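Local coordinates for CRISPR-associated endoribonuclease Cse3 (Thermus thermophilus, PDB 2Y8Y), which cleaves precursor CRISPR RNA as an endoribonuclease of CRISPR immunity and keeps hold of the processed crRNA, at residues A[105-110]-A[178-183]. Numbering follows the deposited sequence.
Sequences ANPAKR and VLFEGR. With nucleotides of chain B.
Ala105 and Val178 form an antiparallel hydrogen-bonded pair: Ala105 N gives its hydrogen to Val178 O at 2.8 Å, and the return bond from Val178 N to Ala105 O is nearly straight (174°). Pro107, which has no N-H to offer a neighbouring strand, contributes its ring instead. Its CD lies 3.7 Å from Val178 CG2, and its CG meets the edge of the Phe180 ring at CZ (4.0 Å). Ala105 CB, small enough to sit beside a large ring, reaches the same edge at CE2, while Val178 CG1 leans over one face near the rim. Helix 123-136 covers this apolar patch, with Trp129 on Ala105 and Pro107 and Leu130 on Phe180. The strands are neighbours in the antiparallel sheet of the C-terminal of two ferredoxin-like domains, the arrangement of Cas6e proteins. After Ala105 the chain turns away from strand 173-186; Lys109 pairs with Val118 instead, and strand 98-110 ends at the RNA. There Arg110 N binds OP2 of U13 (2.8 Å) and Lys109 NZ OP1 of G12, both of chain B. The long Arg110 side chain, bent at chi3, hydrogen-bonds from NE to O4 of U13 and from NH2 to O6 of G14, both of chain B, consistent with base recognition though both bonds are bent (133° and 130°).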
# COMPACT_ATOMS: atom_id res chain seq x y z
N ALA A 105 -4.26 -4.91 2.11
CA ALA A 105 -4.83 -4.11 3.20
C ALA A 105 -5.10 -4.94 4.43
O ALA A 105 -5.01 -6.16 4.40
CB ALA A 105 -6.12 -3.48 2.75
N ASN A 106 -5.44 -4.23 5.51
CA ASN A 106 -5.87 -4.84 6.77
C ASN A 106 -7.29 -4.37 7.07
O ASN A 106 -7.48 -3.43 7.83
CB ASN A 106 -4.90 -4.41 7.88
CG ASN A 106 -5.29 -4.89 9.26
OD1 ASN A 106 -5.31 -4.10 10.21
ND2 ASN A 106 -5.57 -6.19 9.41
N PRO A 107 -8.29 -5.00 6.44
CA PRO A 107 -9.67 -4.56 6.68
C PRO A 107 -10.00 -4.69 8.16
O PRO A 107 -9.76 -5.74 8.76
CB PRO A 107 -10.51 -5.53 5.83
CG PRO A 107 -9.55 -6.03 4.74
CD PRO A 107 -8.22 -6.11 5.46
N ALA A 108 -10.53 -3.62 8.74
CA ALA A 108 -10.67 -3.54 10.19
C ALA A 108 -11.82 -2.64 10.58
O ALA A 108 -12.36 -1.90 9.76
CB ALA A 108 -9.36 -3.02 10.82
N LYS A 109 -12.20 -2.73 11.85
CA LYS A 109 -13.16 -1.81 12.46
C LYS A 109 -12.70 -1.56 13.88
O LYS A 109 -11.96 -2.36 14.46
CB LYS A 109 -14.56 -2.42 12.49
CG LYS A 109 -14.66 -3.63 13.42
CD LYS A 109 -15.97 -4.40 13.26
CE LYS A 109 -17.15 -3.63 13.78
NZ LYS A 109 -18.35 -4.52 13.83
N ARG A 110 -13.13 -0.44 14.45
CA ARG A 110 -12.91 -0.22 15.88
C ARG A 110 -14.20 -0.61 16.60
O ARG A 110 -15.26 -0.06 16.32
CB ARG A 110 -12.52 1.23 16.19
CG ARG A 110 -12.06 1.40 17.65
CD ARG A 110 -11.53 2.82 17.95
NE ARG A 110 -10.42 3.20 17.08
CZ ARG A 110 -9.17 2.78 17.24
NH1 ARG A 110 -8.86 1.96 18.23
NH2 ARG A 110 -8.23 3.17 16.39
N VAL A 178 -4.90 -8.80 3.44
CA VAL A 178 -5.82 -9.23 2.41
C VAL A 178 -5.42 -8.53 1.12
O VAL A 178 -5.39 -7.28 1.06
CB VAL A 178 -7.26 -8.85 2.78
CG1 VAL A 178 -8.24 -9.29 1.71
CG2 VAL A 178 -7.64 -9.46 4.11
N LEU A 179 -5.08 -9.31 0.10
CA LEU A 179 -4.66 -8.77 -1.19
C LEU A 179 -5.84 -8.72 -2.16
O LEU A 179 -6.32 -9.76 -2.62
CB LEU A 179 -3.53 -9.62 -1.78
CG LEU A 179 -2.97 -9.14 -3.12
CD1 LEU A 179 -2.36 -7.74 -2.99
CD2 LEU A 179 -1.92 -10.13 -3.58
N PHE A 180 -6.29 -7.50 -2.45
CA PHE A 180 -7.40 -7.26 -3.37
C PHE A 180 -6.87 -6.86 -4.74
O PHE A 180 -5.89 -6.11 -4.84
CB PHE A 180 -8.25 -6.06 -2.90
CG PHE A 180 -8.93 -6.23 -1.57
CD1 PHE A 180 -10.12 -6.97 -1.45
CD2 PHE A 180 -8.46 -5.56 -0.46
CE1 PHE A 180 -10.79 -7.05 -0.23
CE2 PHE A 180 -9.11 -5.64 0.76
CZ PHE A 180 -10.28 -6.40 0.87
N GLU A 181 -7.53 -7.33 -5.79
CA GLU A 181 -7.27 -6.85 -7.15
C GLU A 181 -8.59 -6.71 -7.87
O GLU A 181 -9.47 -7.55 -7.71
CB GLU A 181 -6.39 -7.85 -7.90
CG GLU A 181 -5.95 -7.37 -9.25
CD GLU A 181 -4.92 -8.28 -9.87
OE1 GLU A 181 -5.29 -9.41 -10.24
OE2 GLU A 181 -3.75 -7.87 -9.97
N GLY A 182 -8.76 -5.66 -8.65
CA GLY A 182 -10.01 -5.50 -9.37
C GLY A 182 -10.00 -4.31 -10.30
O GLY A 182 -8.94 -3.86 -10.75
N ARG A 183 -11.20 -3.82 -10.59
CA ARG A 183 -11.35 -2.65 -11.45
C ARG A 183 -12.26 -1.65 -10.75
O ARG A 183 -13.26 -2.00 -10.12
CB ARG A 183 -11.93 -3.04 -12.81
CG ARG A 183 -11.00 -3.91 -13.63
CD ARG A 183 -11.62 -4.27 -14.98
NE ARG A 183 -11.75 -3.11 -15.87
CZ ARG A 183 -12.90 -2.69 -16.39
NH1 ARG A 183 -14.03 -3.33 -16.11
NH2 ARG A 183 -12.93 -1.64 -17.19
P G B 12 -19.60 -1.99 16.35
OP1 G B 12 -19.82 -2.79 15.12
OP2 G B 12 -18.56 -2.42 17.30
O5' G B 12 -19.39 -0.47 15.97
C5' G B 12 -18.21 -0.04 15.31
C4' G B 12 -18.34 1.38 14.86
O4' G B 12 -18.41 2.25 16.01
C3' G B 12 -17.17 1.93 14.07
O3' G B 12 -17.18 1.50 12.73
C2' G B 12 -17.38 3.42 14.23
O2' G B 12 -18.45 3.87 13.42
C1' G B 12 -17.83 3.49 15.68
N9 G B 12 -16.71 3.73 16.60
C8 G B 12 -16.07 2.83 17.42
N7 G B 12 -15.12 3.39 18.13
C5 G B 12 -15.18 4.73 17.76
C6 G B 12 -14.41 5.83 18.20
O6 G B 12 -13.50 5.83 19.04
N1 G B 12 -14.80 7.00 17.55
C2 G B 12 -15.80 7.12 16.61
N2 G B 12 -16.04 8.35 16.10
N3 G B 12 -16.52 6.10 16.20
C4 G B 12 -16.15 4.96 16.82
P U B 13 -15.85 1.52 11.85
OP1 U B 13 -16.15 0.77 10.61
OP2 U B 13 -14.73 1.07 12.70
O5' U B 13 -15.64 3.06 11.53
C5' U B 13 -16.48 3.75 10.64
C4' U B 13 -16.08 5.19 10.55
O4' U B 13 -16.25 5.83 11.84
C3' U B 13 -14.62 5.45 10.24
O3' U B 13 -14.29 5.25 8.89
C2' U B 13 -14.45 6.89 10.73
O2' U B 13 -15.12 7.79 9.86
C1' U B 13 -15.24 6.81 12.03
N1 U B 13 -14.37 6.39 13.14
C2 U B 13 -13.64 7.38 13.76
O2 U B 13 -13.71 8.55 13.44
N3 U B 13 -12.81 6.98 14.78
C4 U B 13 -12.64 5.68 15.21
O4 U B 13 -11.85 5.47 16.13
C5 U B 13 -13.41 4.70 14.51
C6 U B 13 -14.22 5.06 13.51
P G B 14 -12.85 4.68 8.48
OP1 G B 14 -12.91 4.40 7.04
OP2 G B 14 -12.51 3.57 9.41
O5' G B 14 -11.89 5.90 8.77
C5' G B 14 -12.04 7.12 8.06
C4' G B 14 -11.22 8.22 8.67
O4' G B 14 -11.66 8.50 10.02
C3' G B 14 -9.75 7.93 8.84
O3' G B 14 -9.03 8.01 7.63
C2' G B 14 -9.35 8.98 9.86
O2' G B 14 -9.31 10.27 9.26
C1' G B 14 -10.56 8.91 10.80
N9 G B 14 -10.33 7.91 11.85
C8 G B 14 -10.76 6.61 11.93
N7 G B 14 -10.28 5.99 12.98
C5 G B 14 -9.46 6.93 13.60
C6 G B 14 -8.67 6.84 14.77
O6 G B 14 -8.52 5.87 15.53
N1 G B 14 -7.99 8.03 15.03
C2 G B 14 -8.07 9.17 14.25
N2 G B 14 -7.35 10.22 14.66
N3 G B 14 -8.81 9.27 13.16
C4 G B 14 -9.47 8.12 12.90